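Local coordinates for biofilm-surface layer protein A (Bacillus subtilis, PDB 4BHU) that self-polymerizes into a stable layer on the surface of biofilms that makes them hydrophobic, and is required for complex colony architecture, at residues A6-T11 with A119-D124; L37-F42 with T72-L77; T43-F48 with Y102-E107; K53-G58 with K90-T95; T95-G100 with I123-R128. The protein carries 1 engineered substitution. All coordinates share one frame; numbering follows the deposited sequence.

Contact 1 (A6-T11 with A119-D124); sequences ASLFAT and AEASID
L8, A10, A119, A121 and I123 form an apolar seam between strands 7-11 and 119-124, which run in the same direction at 19° to each other with their axes 5.3 Å apart. L8 spans two alanines. Its CB lies 3.9 Å from A119 CB, and its CG, anti to the backbone N (chi1 177°), stands 4.2 Å from A121 CB. Farther along, the methyls of A10 and A121 meet CB to CB at 3.5 Å, and A10 CB also rests 4.0 Å from the branch methyl CG2 of I123. Alanine suits this spacing, because a single methyl fills the narrow gap between the two backbones.

The same methyls press on main-chain carbonyls: A121 CB is only 3.1 Å from L8 O, a tight approach.

No direct hydrogen bond joins the segments. A water bridges them instead, accepting from L8 N at 3.2 Å and donating to E120 O at 2.7 Å. The regular backbone bonds are spent elsewhere: S7, F9 and T11 pair with R30, T28 and E26, whereas A119 and A121 pair with A106 and F104. The hydroxyl of S122 bonds to T103.

Two outermost strands of different sheets are therefore joined by apolar packing and one water, and the sandwich stays two separate sheets here although its edges lie almost at strand spacing.

Contact 2 (L37-F42 with T72-L77); sequences LGVMEF and TVRVPL
E41 and R74 are joined by a salt bridge in which R74 NE donates to E41 OE1 at 2.6 Å, with a bent N-H...O angle of 141°. The two side chains lie side by side and point the same way. Their carboxylate and guanidinium planes are 40° apart, and NE reaches OE1 from above the carboxylate plane. With CG anti to its backbone N (chi1 -176°) and the chain extended beyond, E41 runs alongside R74. The second oxygen, OE2, accepts from a water that also bonds T72 OG1, so both ends of the carboxylate are held; K109 adds a long, weak ion pair at OE1.

Beneath this pair runs the backbone pairing. M40 with V75 and F42 with V73 are hydrogen-bonded pairs, with V75 N 2.8 Å from M40 O, and L77 N adds a bond to G38 O. P76 fits opposite V39 because theirs is a non-hydrogen-bonded pair, which asks no N-H of the imino acid. G38 adopts backbone angles that only glycine tolerates well.

Packing covers both faces. Beside the salt bridge, V39 CG1 lies 3.5 Å from the aliphatic CG of R74 and 4.1 Å from P76 CG. On the buried face M40 CB, of a selenomethionine, meets L77 CD1 at 4.1 Å, and F42 CB lies 4.2 Å from V73 CB. L37 and P76 also touch apolar side chains of another protein chain. This is regular antiparallel pairing inside the five-stranded sheet of an immunoglobulin-like beta sandwich.

Contact 3 (T43-F48 with Y102-E107); sequences TLPSGF and YTFRAE
F48, Y102 and F104 form an aromatic cluster, F48 and F104 buried and Y102 nearer the surface, where the loop after strand 39-43 folds against strand 102-107. F48 turns its edge to the face of Y102 in a T-shaped pair, with the planes at 83° and F48 CE2 3.8 Å from Y102 CG. F104 in turn points its edge at the face of F48, CZ approaching F48 CD2 at 3.8 Å with planes 57° apart. P45 lies over the face of F104 in a CH-pi contact, its CD 3.7 Å from the ring centroid, while L44 CD2 meets the rim atom F104 CD2 at 3.6 Å in the ring plane.

The loop brings F48 to this place through a type II turn from P45 to F48, closed by F48 N to P45 O. G47 occupies the third position, where this turn favours glycine. S46 O comes within 3.3 Å of Y102 CE2 at the ring edge; the hydroxyl of Y102 is bonded to A98 O.

Polar bonds cluster at the other end. T43 and R105 are a hydrogen-bonded antiparallel pair, T43 N to R105 O being 2.8 Å and R105 N to T43 O 3.1 Å. A water donates to both T43 O and T103 O, and weakly accepts from R105 NH1. Segment 43-48 thus leaves the sheet where hydrogen bonding gives way to aromatic packing, whose interlocking edges and faces probably restrict how far each ring can turn.

Contact 4 (K53-G58 with K90-T95); sequences KDTMNG and KLNNKT. Engineered in segment 53-58: M56 (natural residue Leu).
D54 and K94 reach toward each other tip to tip, ending in a salt bridge: K94 NZ meets the syn lone pair of D54 OD2 at 2.7 Å. D54 CG stands beside the backbone N (chi1 -62°), and the lysine chain bends at chi2 (-63°) before extending to NZ. The other carboxylate oxygen faces the backbone of segment 90-95. N92 N donates to D54 OD1 at 2.7 Å from the anti side, out of the carboxylate plane, so one short side chain grips both a main-chain amide and an ammonium. A water accepts from K94 NZ, and N51 N and T49 O give D54 OD2 and K94 NZ second partners. The donors around D54 (N92 N, N51 N and K94 NZ) would favour a charged aspartate in this buried place. L91 CD2 lies beside the carboxylate, 3.7 Å from D54 OD2.

T55 and K90 are oriented differently: they lie side by side, pointing the same way. T55 OG1, between its backbone N and carbonyl carbon (chi1 67°), sits 3.5 Å from K90 CB. The backbones of the two residues make a single antiparallel bridge, K90 N to T55 O at 2.8 Å and T55 N to K90 O at 3.2 Å.

Beyond it N93 takes left-handed helical backbone angles, which asparagine accepts readily, and with K94 faces S23. This is a G1 beta bulge, at which strand 90-95 turns a corner after its brief pairing with the short strand 55-56.

Contact 5 (T95-G100 with I123-R128); sequences TLPAAG and IDVAKR
V125 N donates to G100 O at 3.0 Å in a nearly straight bond, 170° at the hydrogen. The return bond, G100 N to V125 O, is longer at 3.2 Å; the same oxygen also receives a CA-H...O contact from A99 CA at 3.3 Å. Together these make one antiparallel hydrogen-bonded pair. Glycine suits this place because, at the backbone angles of G100, a CB would be jammed against the preceding carbonyl oxygen.

V125 carries the packing, inserting its two methyls into the curve of the loop. CG1, anti to the backbone N (chi1 174°), touches P97 O at 3.3 Å and lies 4.1 Å from L96 CB. CG2 stands near P97 CD. A compact branched side chain thus meets two neighbouring residues at once. Past the bridge, A99 CB approaches K127 N at 3.4 Å and K127 CG at 3.7 Å, so the lysine contributes its aliphatic part while its amine leads away.

E19 ties the two segments from outside, its OE1 accepting from A99 N and its O from R128 NH2, while Y102 OH bonds A98 O. The loop 95-100 carries the chain from strand 90-95 of the three-stranded sheet to strand 100-109 of the five-stranded one, and V125, closing strand 119-125, fills the bend at this end of the sandwich, about 17 Å between the centre of the contact and that of the chain.

Contacts 1, 2, 3 and 5 all reach the five-stranded sheet, yet by different means. Contact 2 is regular pairing, mostly buried, with a salt bridge on one face; contact 3 begins as pairing and becomes an aromatic cluster; contact 1 joins that sheet to the edge of the other through apolar packing and water. Contact 4 is partly buried and centred on an ion pair, whereas contact 5, farthest from the chain centre, is a bridge with apolar filling. Strand 119-125 serves contacts 1 and 5. Between contacts, the methyl of engineered M56 in contact 4 packs on F42 and V73 of contact 2, and F48 of contact 3 meets P97 and I123 of contact 5.

Contact 1 (A6-T11 with A119-D124)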
# COMPACT_ATOMS: atom_id res chain seq x y z
N ALA I 6 -14.97 33.59 6.36
CA ALA I 6 -14.50 33.34 7.72
C ALA I 6 -15.03 34.42 8.64
O ALA I 6 -15.17 35.58 8.24
CB ALA I 6 -12.98 33.31 7.76
N SER I 7 -15.31 34.05 9.88
CA SER I 7 -15.76 35.00 10.88
C SER I 7 -14.86 34.98 12.12
O SER I 7 -14.20 33.98 12.41
CB SER I 7 -17.21 34.72 11.27
OG SER I 7 -17.29 33.54 12.04
N LEU I 8 -14.83 36.10 12.84
CA LEU I 8 -14.15 36.17 14.12
C LEU I 8 -15.08 36.78 15.14
O LEU I 8 -15.75 37.78 14.88
CB LEU I 8 -12.85 36.98 14.04
CG LEU I 8 -12.13 37.15 15.40
CD1 LEU I 8 -11.60 35.83 15.92
CD2 LEU I 8 -11.02 38.19 15.30
N PHE I 9 -15.13 36.14 16.30
CA PHE I 9 -15.90 36.64 17.41
C PHE I 9 -14.94 37.07 18.50
O PHE I 9 -14.05 36.31 18.89
CB PHE I 9 -16.82 35.55 17.95
CG PHE I 9 -17.79 35.03 16.93
CD1 PHE I 9 -18.94 35.74 16.63
CD2 PHE I 9 -17.53 33.85 16.25
CE1 PHE I 9 -19.83 35.27 15.69
CE2 PHE I 9 -18.42 33.37 15.31
CZ PHE I 9 -19.57 34.08 15.02
N ALA I 10 -15.12 38.30 18.97
CA ALA I 10 -14.29 38.86 20.03
C ALA I 10 -15.20 39.25 21.19
O ALA I 10 -16.08 40.08 21.04
CB ALA I 10 -13.54 40.08 19.51
N THR I 11 -14.98 38.64 22.34
CA THR I 11 -15.85 38.89 23.47
C THR I 11 -15.08 38.93 24.78
O THR I 11 -14.19 38.12 25.02
CB THR I 11 -16.95 37.80 23.57
OG1 THR I 11 -17.79 37.85 22.41
CG2 THR I 11 -17.79 38.00 24.82
N ALA I 119 -10.46 37.98 8.93
CA ALA I 119 -11.68 38.32 9.69
C ALA I 119 -11.34 39.25 10.86
O ALA I 119 -10.18 39.30 11.30
CB ALA I 119 -12.35 37.08 10.19
N GLU I 120 -12.35 39.96 11.36
CA GLU I 120 -12.20 40.99 12.40
C GLU I 120 -13.35 41.03 13.37
O GLU I 120 -14.48 40.72 13.00
CB GLU I 120 -12.18 42.38 11.79
CG GLU I 120 -10.85 42.89 11.33
CD GLU I 120 -10.98 44.33 10.84
OE1 GLU I 120 -12.05 44.93 11.11
OE2 GLU I 120 -10.04 44.84 10.20
N ALA I 121 -13.07 41.45 14.59
CA ALA I 121 -14.11 41.68 15.57
C ALA I 121 -13.54 42.59 16.65
O ALA I 121 -12.35 42.54 16.93
CB ALA I 121 -14.61 40.39 16.16
N SER I 122 -14.40 43.41 17.26
CA SER I 122 -13.97 44.42 18.23
C SER I 122 -14.60 44.20 19.59
O SER I 122 -15.66 43.59 19.68
CB SER I 122 -14.34 45.82 17.74
OG SER I 122 -13.52 46.20 16.65
N ILE I 123 -13.94 44.70 20.63
CA ILE I 123 -14.54 44.80 21.96
C ILE I 123 -14.51 46.25 22.48
O ILE I 123 -13.64 47.04 22.11
CB ILE I 123 -13.84 43.90 23.01
CG1 ILE I 123 -12.36 44.22 23.08
CG2 ILE I 123 -14.08 42.42 22.71
CD1 ILE I 123 -11.62 43.47 24.17
N ASP I 124 -15.47 46.58 23.34
CA ASP I 124 -15.53 47.88 24.00
C ASP I 124 -15.01 47.74 25.43
O ASP I 124 -15.57 46.98 26.22
CB ASP I 124 -16.98 48.39 24.05
CG ASP I 124 -17.53 48.75 22.68
OD1 ASP I 124 -16.77 49.24 21.83
OD2 ASP I 124 -18.74 48.53 22.46
O HOH W 1 -15.72 38.87 11.40

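Contact 2 (L37-F42 with T72-L77)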
# COMPACT_ATOMS: atom_id res chain seq x y z
N LEU I 37 -4.56 24.45 3.93
CA LEU I 37 -3.20 24.32 4.43
C LEU I 37 -2.64 25.70 4.67
O LEU I 37 -2.90 26.61 3.90
CB LEU I 37 -2.30 23.61 3.43
CG LEU I 37 -2.58 22.14 3.16
CD1 LEU I 37 -1.52 21.61 2.18
CD2 LEU I 37 -2.57 21.36 4.43
N GLY I 38 -1.86 25.85 5.72
CA GLY I 38 -1.27 27.14 6.01
C GLY I 38 -0.98 27.35 7.48
O GLY I 38 -0.60 26.41 8.18
N VAL I 39 -1.16 28.59 7.93
CA VAL I 39 -0.84 28.99 9.29
C VAL I 39 -1.96 29.84 9.86
O VAL I 39 -2.34 30.85 9.28
CB VAL I 39 0.49 29.80 9.33
CG1 VAL I 39 0.92 30.08 10.76
CG2 VAL I 39 1.58 29.03 8.60
N MSE I 40 -2.51 29.40 10.98
CA MSE I 40 -3.57 30.13 11.66
C MSE I 40 -2.88 31.25 12.45
O MSE I 40 -1.96 30.97 13.21
CB MSE I 40 -4.29 29.19 12.62
CG MSE I 40 -5.39 29.83 13.46
SE MSE I 40 -6.98 30.26 12.38
CE MSE I 40 -7.15 32.18 12.84
N GLU I 41 -3.31 32.50 12.25
CA GLU I 41 -2.65 33.64 12.88
C GLU I 41 -3.65 34.66 13.47
O GLU I 41 -4.57 35.12 12.78
CB GLU I 41 -1.71 34.33 11.89
CG GLU I 41 -0.92 35.47 12.51
CD GLU I 41 0.20 35.94 11.61
OE1 GLU I 41 0.88 35.09 11.02
OE2 GLU I 41 0.40 37.17 11.52
N PHE I 42 -3.45 34.97 14.75
CA PHE I 42 -4.27 35.95 15.46
C PHE I 42 -3.38 37.16 15.70
O PHE I 42 -2.22 37.01 16.07
CB PHE I 42 -4.69 35.40 16.83
CG PHE I 42 -5.80 34.40 16.78
CD1 PHE I 42 -5.52 33.05 16.57
CD2 PHE I 42 -7.12 34.79 16.97
CE1 PHE I 42 -6.54 32.12 16.55
CE2 PHE I 42 -8.15 33.86 16.95
CZ PHE I 42 -7.86 32.52 16.73
N THR I 72 1.11 38.60 18.44
CA THR I 72 0.83 37.66 17.34
C THR I 72 0.86 36.23 17.84
O THR I 72 1.81 35.81 18.49
CB THR I 72 1.85 37.83 16.19
OG1 THR I 72 1.64 39.11 15.57
CG2 THR I 72 1.67 36.74 15.11
N VAL I 73 -0.18 35.48 17.52
CA VAL I 73 -0.22 34.07 17.87
C VAL I 73 -0.37 33.30 16.57
O VAL I 73 -1.31 33.51 15.81
CB VAL I 73 -1.38 33.75 18.83
CG1 VAL I 73 -1.41 32.27 19.14
CG2 VAL I 73 -1.23 34.56 20.14
N ARG I 74 0.59 32.40 16.34
CA ARG I 74 0.75 31.69 15.07
C ARG I 74 0.80 30.19 15.30
O ARG I 74 1.64 29.69 16.07
CB ARG I 74 2.07 32.10 14.46
CG ARG I 74 2.01 32.50 13.03
CD ARG I 74 3.34 33.11 12.65
NE ARG I 74 3.18 34.49 12.19
CZ ARG I 74 4.19 35.26 11.83
NH1 ARG I 74 5.43 34.79 11.88
NH2 ARG I 74 3.97 36.50 11.42
N VAL I 75 -0.09 29.47 14.62
CA VAL I 75 -0.13 28.01 14.69
C VAL I 75 -0.15 27.42 13.29
O VAL I 75 -1.19 27.44 12.62
CB VAL I 75 -1.34 27.52 15.44
CG1 VAL I 75 -1.26 26.01 15.60
CG2 VAL I 75 -1.42 28.19 16.82
N PRO I 76 1.02 26.95 12.83
CA PRO I 76 1.08 26.33 11.52
C PRO I 76 0.22 25.08 11.58
O PRO I 76 0.21 24.37 12.60
CB PRO I 76 2.58 26.02 11.35
CG PRO I 76 3.27 27.02 12.23
CD PRO I 76 2.37 27.11 13.43
N LEU I 77 -0.54 24.85 10.51
CA LEU I 77 -1.60 23.86 10.50
C LEU I 77 -1.02 22.48 10.15
O LEU I 77 -1.04 22.05 8.99
CB LEU I 77 -2.72 24.28 9.53
CG LEU I 77 -4.05 24.91 9.98
CD1 LEU I 77 -4.18 25.27 11.47
CD2 LEU I 77 -4.38 26.11 9.11
O HOH W 2 -0.71 23.43 6.77
O HOH W 3 0.15 39.27 13.37

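Contact 3 (T43-F48 with Y102-E107)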
# COMPACT_ATOMS: atom_id res chain seq x y z
N THR I 43 -3.93 38.35 15.49
CA THR I 43 -3.22 39.61 15.75
C THR I 43 -3.98 40.40 16.83
O THR I 43 -5.18 40.68 16.69
CB THR I 43 -3.10 40.47 14.48
OG1 THR I 43 -2.40 39.72 13.48
CG2 THR I 43 -2.32 41.79 14.76
N LEU I 44 -3.29 40.71 17.91
CA LEU I 44 -3.91 41.41 19.03
C LEU I 44 -3.55 42.89 18.93
O LEU I 44 -2.46 43.23 18.48
CB LEU I 44 -3.43 40.82 20.35
CG LEU I 44 -3.51 39.30 20.52
CD1 LEU I 44 -3.06 38.89 21.92
CD2 LEU I 44 -4.90 38.79 20.25
N PRO I 45 -4.47 43.77 19.36
CA PRO I 45 -4.14 45.20 19.29
C PRO I 45 -3.32 45.63 20.51
O PRO I 45 -3.29 44.91 21.52
CB PRO I 45 -5.52 45.86 19.25
CG PRO I 45 -6.40 44.92 20.02
CD PRO I 45 -5.84 43.53 19.84
N SER I 46 -2.63 46.77 20.41
CA SER I 46 -1.81 47.23 21.54
C SER I 46 -2.74 47.37 22.73
O SER I 46 -3.85 47.87 22.59
CB SER I 46 -1.11 48.56 21.22
OG SER I 46 0.06 48.71 22.03
N GLY I 47 -2.29 46.89 23.88
CA GLY I 47 -3.13 46.78 25.06
C GLY I 47 -3.43 45.34 25.42
O GLY I 47 -3.75 45.04 26.56
N PHE I 48 -3.30 44.43 24.44
CA PHE I 48 -3.46 43.00 24.71
C PHE I 48 -2.24 42.19 24.28
O PHE I 48 -1.59 42.50 23.27
CB PHE I 48 -4.72 42.47 24.01
CG PHE I 48 -5.98 43.06 24.54
CD1 PHE I 48 -6.63 42.48 25.61
CD2 PHE I 48 -6.50 44.22 24.00
CE1 PHE I 48 -7.78 43.04 26.11
CE2 PHE I 48 -7.65 44.78 24.50
CZ PHE I 48 -8.29 44.18 25.56
N TYR I 102 -11.24 48.16 20.76
CA TYR I 102 -10.04 47.41 20.38
C TYR I 102 -10.40 46.32 19.38
O TYR I 102 -11.30 45.50 19.63
CB TYR I 102 -9.42 46.78 21.62
CG TYR I 102 -8.81 47.79 22.56
CD1 TYR I 102 -9.61 48.50 23.45
CD2 TYR I 102 -7.44 48.05 22.55
CE1 TYR I 102 -9.06 49.43 24.32
CE2 TYR I 102 -6.88 48.96 23.42
CZ TYR I 102 -7.69 49.66 24.29
OH TYR I 102 -7.12 50.58 25.15
N THR I 103 -9.67 46.31 18.26
CA THR I 103 -9.95 45.40 17.16
C THR I 103 -8.92 44.27 17.06
O THR I 103 -7.71 44.50 17.05
CB THR I 103 -9.99 46.15 15.81
OG1 THR I 103 -10.93 47.22 15.87
CG2 THR I 103 -10.37 45.19 14.67
N PHE I 104 -9.45 43.05 16.98
CA PHE I 104 -8.66 41.84 16.83
C PHE I 104 -8.83 41.32 15.42
O PHE I 104 -9.90 41.46 14.81
CB PHE I 104 -9.13 40.78 17.82
CG PHE I 104 -8.97 41.16 19.25
CD1 PHE I 104 -9.89 41.99 19.86
CD2 PHE I 104 -7.88 40.72 19.99
CE1 PHE I 104 -9.74 42.35 21.19
CE2 PHE I 104 -7.73 41.07 21.32
CZ PHE I 104 -8.66 41.89 21.92
N ARG I 105 -7.77 40.69 14.91
CA ARG I 105 -7.73 40.17 13.55
C ARG I 105 -7.29 38.71 13.60
O ARG I 105 -6.58 38.28 14.51
CB ARG I 105 -6.78 40.99 12.67
CG ARG I 105 -7.21 42.44 12.52
CD ARG I 105 -6.13 43.35 11.94
NE ARG I 105 -6.63 44.72 11.78
CZ ARG I 105 -6.69 45.62 12.75
NH1 ARG I 105 -6.28 45.32 13.98
NH2 ARG I 105 -7.16 46.83 12.51
N ALA I 106 -7.75 37.94 12.63
CA ALA I 106 -7.36 36.54 12.56
C ALA I 106 -7.54 36.12 11.12
O ALA I 106 -8.49 36.51 10.46
CB ALA I 106 -8.23 35.68 13.49
N GLU I 107 -6.57 35.35 10.63
CA GLU I 107 -6.64 34.85 9.28
C GLU I 107 -5.88 33.54 9.15
O GLU I 107 -4.97 33.25 9.94
CB GLU I 107 -6.06 35.86 8.30
CG GLU I 107 -4.61 36.23 8.60
CD GLU I 107 -4.08 37.29 7.64
OE1 GLU I 107 -4.88 37.78 6.81
OE2 GLU I 107 -2.88 37.63 7.71
O HOH W 4 -5.42 43.64 15.92

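Contact 4 (K53-G58 with K90-T95)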
# COMPACT_ATOMS: atom_id res chain seq x y z
N LYS I 53 0.26 31.02 29.44
CA LYS I 53 -0.87 30.67 30.32
C LYS I 53 -2.17 30.78 29.53
O LYS I 53 -3.22 30.31 29.96
CB LYS I 53 -0.94 31.58 31.57
CG LYS I 53 0.10 31.27 32.66
CD LYS I 53 0.14 32.37 33.76
CE LYS I 53 -1.07 32.32 34.71
NZ LYS I 53 -1.07 33.41 35.76
N ASP I 54 -2.11 31.41 28.36
CA ASP I 54 -3.27 31.46 27.49
C ASP I 54 -3.36 30.15 26.71
O ASP I 54 -2.42 29.37 26.69
CB ASP I 54 -3.17 32.68 26.58
CG ASP I 54 -3.18 33.98 27.38
OD1 ASP I 54 -3.97 34.05 28.35
OD2 ASP I 54 -2.39 34.90 27.08
N THR I 55 -4.50 29.90 26.08
CA THR I 55 -4.71 28.61 25.46
C THR I 55 -5.35 28.77 24.10
O THR I 55 -6.08 29.74 23.84
CB THR I 55 -5.62 27.69 26.33
OG1 THR I 55 -6.95 28.24 26.39
CG2 THR I 55 -5.07 27.55 27.76
N MSE I 56 -5.06 27.81 23.22
CA MSE I 56 -5.71 27.68 21.93
C MSE I 56 -6.43 26.32 21.91
O MSE I 56 -5.79 25.28 22.09
CB MSE I 56 -4.65 27.72 20.84
CG MSE I 56 -5.18 27.66 19.46
SE MSE I 56 -6.01 29.36 18.99
CE MSE I 56 -4.37 30.45 18.72
N ASN I 57 -7.74 26.33 21.67
CA ASN I 57 -8.56 25.12 21.79
C ASN I 57 -8.20 24.28 23.03
O ASN I 57 -8.09 23.06 22.95
CB ASN I 57 -8.47 24.26 20.52
CG ASN I 57 -9.10 24.94 19.31
OD1 ASN I 57 -9.82 25.93 19.43
ND2 ASN I 57 -8.84 24.39 18.12
N GLY I 58 -8.00 24.94 24.17
CA GLY I 58 -7.78 24.23 25.42
C GLY I 58 -6.34 23.81 25.70
O GLY I 58 -6.02 23.33 26.79
N LYS I 90 -8.11 31.70 24.10
CA LYS I 90 -8.52 32.24 25.41
C LYS I 90 -7.40 33.06 26.04
O LYS I 90 -6.35 32.52 26.35
CB LYS I 90 -8.93 31.13 26.37
CG LYS I 90 -10.31 30.51 26.09
CD LYS I 90 -10.80 29.70 27.30
CE LYS I 90 -12.17 29.05 27.07
NZ LYS I 90 -12.67 28.27 28.26
N LEU I 91 -7.63 34.37 26.18
CA LEU I 91 -6.70 35.25 26.89
C LEU I 91 -7.19 35.31 28.33
O LEU I 91 -8.23 35.92 28.61
CB LEU I 91 -6.69 36.65 26.26
CG LEU I 91 -6.30 36.67 24.78
CD1 LEU I 91 -6.40 38.06 24.18
CD2 LEU I 91 -4.90 36.07 24.58
N ASN I 92 -6.47 34.66 29.22
CA ASN I 92 -6.92 34.49 30.60
C ASN I 92 -6.30 35.46 31.61
O ASN I 92 -5.09 35.75 31.57
CB ASN I 92 -6.62 33.06 31.04
CG ASN I 92 -7.44 32.04 30.28
OD1 ASN I 92 -8.59 32.29 29.93
ND2 ASN I 92 -6.83 30.89 30.01
N ASN I 93 -7.12 35.97 32.52
CA ASN I 93 -6.61 36.75 33.65
C ASN I 93 -5.76 37.93 33.16
O ASN I 93 -4.59 38.04 33.51
CB ASN I 93 -5.77 35.84 34.55
CG ASN I 93 -5.39 36.49 35.88
OD1 ASN I 93 -6.05 37.43 36.35
ND2 ASN I 93 -4.32 35.99 36.50
N LYS I 94 -6.35 38.79 32.34
CA LYS I 94 -5.65 39.93 31.75
C LYS I 94 -6.07 41.26 32.39
O LYS I 94 -7.19 41.39 32.88
CB LYS I 94 -5.97 40.03 30.25
CG LYS I 94 -5.60 38.80 29.44
CD LYS I 94 -4.11 38.55 29.45
CE LYS I 94 -3.76 37.24 28.77
NZ LYS I 94 -2.30 37.00 28.78
N THR I 95 -5.18 42.25 32.35
CA THR I 95 -5.53 43.62 32.69
C THR I 95 -6.09 44.36 31.48
O THR I 95 -5.38 44.59 30.51
CB THR I 95 -4.30 44.40 33.20
OG1 THR I 95 -3.85 43.83 34.44
CG2 THR I 95 -4.64 45.88 33.39
O HOH W 5 -2.41 34.59 30.49

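Contact 5 (T95-G100 with I123-R128)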
# COMPACT_ATOMS: atom_id res chain seq x y z
N THR I 95 -5.18 42.25 32.35
CA THR I 95 -5.53 43.62 32.69
C THR I 95 -6.09 44.36 31.48
O THR I 95 -5.38 44.59 30.51
CB THR I 95 -4.30 44.40 33.20
OG1 THR I 95 -3.85 43.83 34.44
CG2 THR I 95 -4.64 45.88 33.39
N LEU I 96 -7.36 44.73 31.52
CA LEU I 96 -7.92 45.45 30.39
C LEU I 96 -7.25 46.83 30.26
O LEU I 96 -7.06 47.51 31.26
CB LEU I 96 -9.43 45.62 30.55
CG LEU I 96 -10.29 44.34 30.49
CD1 LEU I 96 -11.77 44.71 30.55
CD2 LEU I 96 -9.99 43.54 29.22
N PRO I 97 -6.93 47.24 29.03
CA PRO I 97 -6.25 48.52 28.80
C PRO I 97 -7.19 49.73 28.89
O PRO I 97 -8.39 49.59 29.15
CB PRO I 97 -5.77 48.38 27.35
CG PRO I 97 -6.85 47.55 26.72
CD PRO I 97 -7.21 46.54 27.77
N ALA I 98 -6.65 50.92 28.62
CA ALA I 98 -7.45 52.15 28.64
C ALA I 98 -8.76 52.00 27.85
O ALA I 98 -8.85 51.22 26.91
CB ALA I 98 -6.64 53.32 28.10
N ALA I 99 -9.78 52.75 28.25
CA ALA I 99 -11.07 52.68 27.60
C ALA I 99 -10.99 53.06 26.13
O ALA I 99 -10.24 53.97 25.73
CB ALA I 99 -12.09 53.55 28.33
N GLY I 100 -11.77 52.34 25.33
CA GLY I 100 -11.79 52.52 23.89
C GLY I 100 -12.26 51.24 23.19
O GLY I 100 -12.54 50.23 23.83
N ILE I 123 -13.94 44.70 20.63
CA ILE I 123 -14.54 44.80 21.96
C ILE I 123 -14.51 46.25 22.48
O ILE I 123 -13.64 47.04 22.11
CB ILE I 123 -13.84 43.90 23.01
CG1 ILE I 123 -12.36 44.22 23.08
CG2 ILE I 123 -14.08 42.42 22.71
CD1 ILE I 123 -11.62 43.47 24.17
N ASP I 124 -15.47 46.58 23.34
CA ASP I 124 -15.53 47.88 24.00
C ASP I 124 -15.01 47.74 25.43
O ASP I 124 -15.57 46.98 26.22
CB ASP I 124 -16.98 48.39 24.05
CG ASP I 124 -17.53 48.75 22.68
OD1 ASP I 124 -16.77 49.24 21.83
OD2 ASP I 124 -18.74 48.53 22.46
N VAL I 125 -13.93 48.44 25.76
CA VAL I 125 -13.47 48.48 27.15
C VAL I 125 -14.04 49.74 27.81
O VAL I 125 -13.84 50.85 27.32
CB VAL I 125 -11.94 48.50 27.25
CG1 VAL I 125 -11.50 48.68 28.70
CG2 VAL I 125 -11.36 47.20 26.68
N ALA I 126 -14.76 49.57 28.91
CA ALA I 126 -15.53 50.69 29.47
C ALA I 126 -14.69 51.62 30.35
O ALA I 126 -13.88 51.17 31.15
CB ALA I 126 -16.72 50.16 30.26
N LYS I 127 -14.92 52.93 30.19
CA LYS I 127 -14.44 53.96 31.12
C LYS I 127 -14.90 53.69 32.54
O LYS I 127 -16.08 53.44 32.78
CB LYS I 127 -14.97 55.35 30.71
CG LYS I 127 -13.98 56.23 29.97
CD LYS I 127 -14.21 57.71 30.26
CE LYS I 127 -15.57 58.21 29.79
NZ LYS I 127 -15.84 59.61 30.26
N ARG I 128 -13.97 53.76 33.48
CA ARG I 128 -14.30 53.64 34.90
C ARG I 128 -14.65 55.02 35.48
O ARG I 128 -15.81 55.31 35.75
CB ARG I 128 -13.14 53.03 35.67
CG ARG I 128 -13.41 52.90 37.16
CD ARG I 128 -12.26 52.24 37.89
NE ARG I 128 -11.55 51.26 37.07
CZ ARG I 128 -11.22 50.03 37.46
NH1 ARG I 128 -11.55 49.57 38.67
NH2 ARG I 128 -10.57 49.23 36.63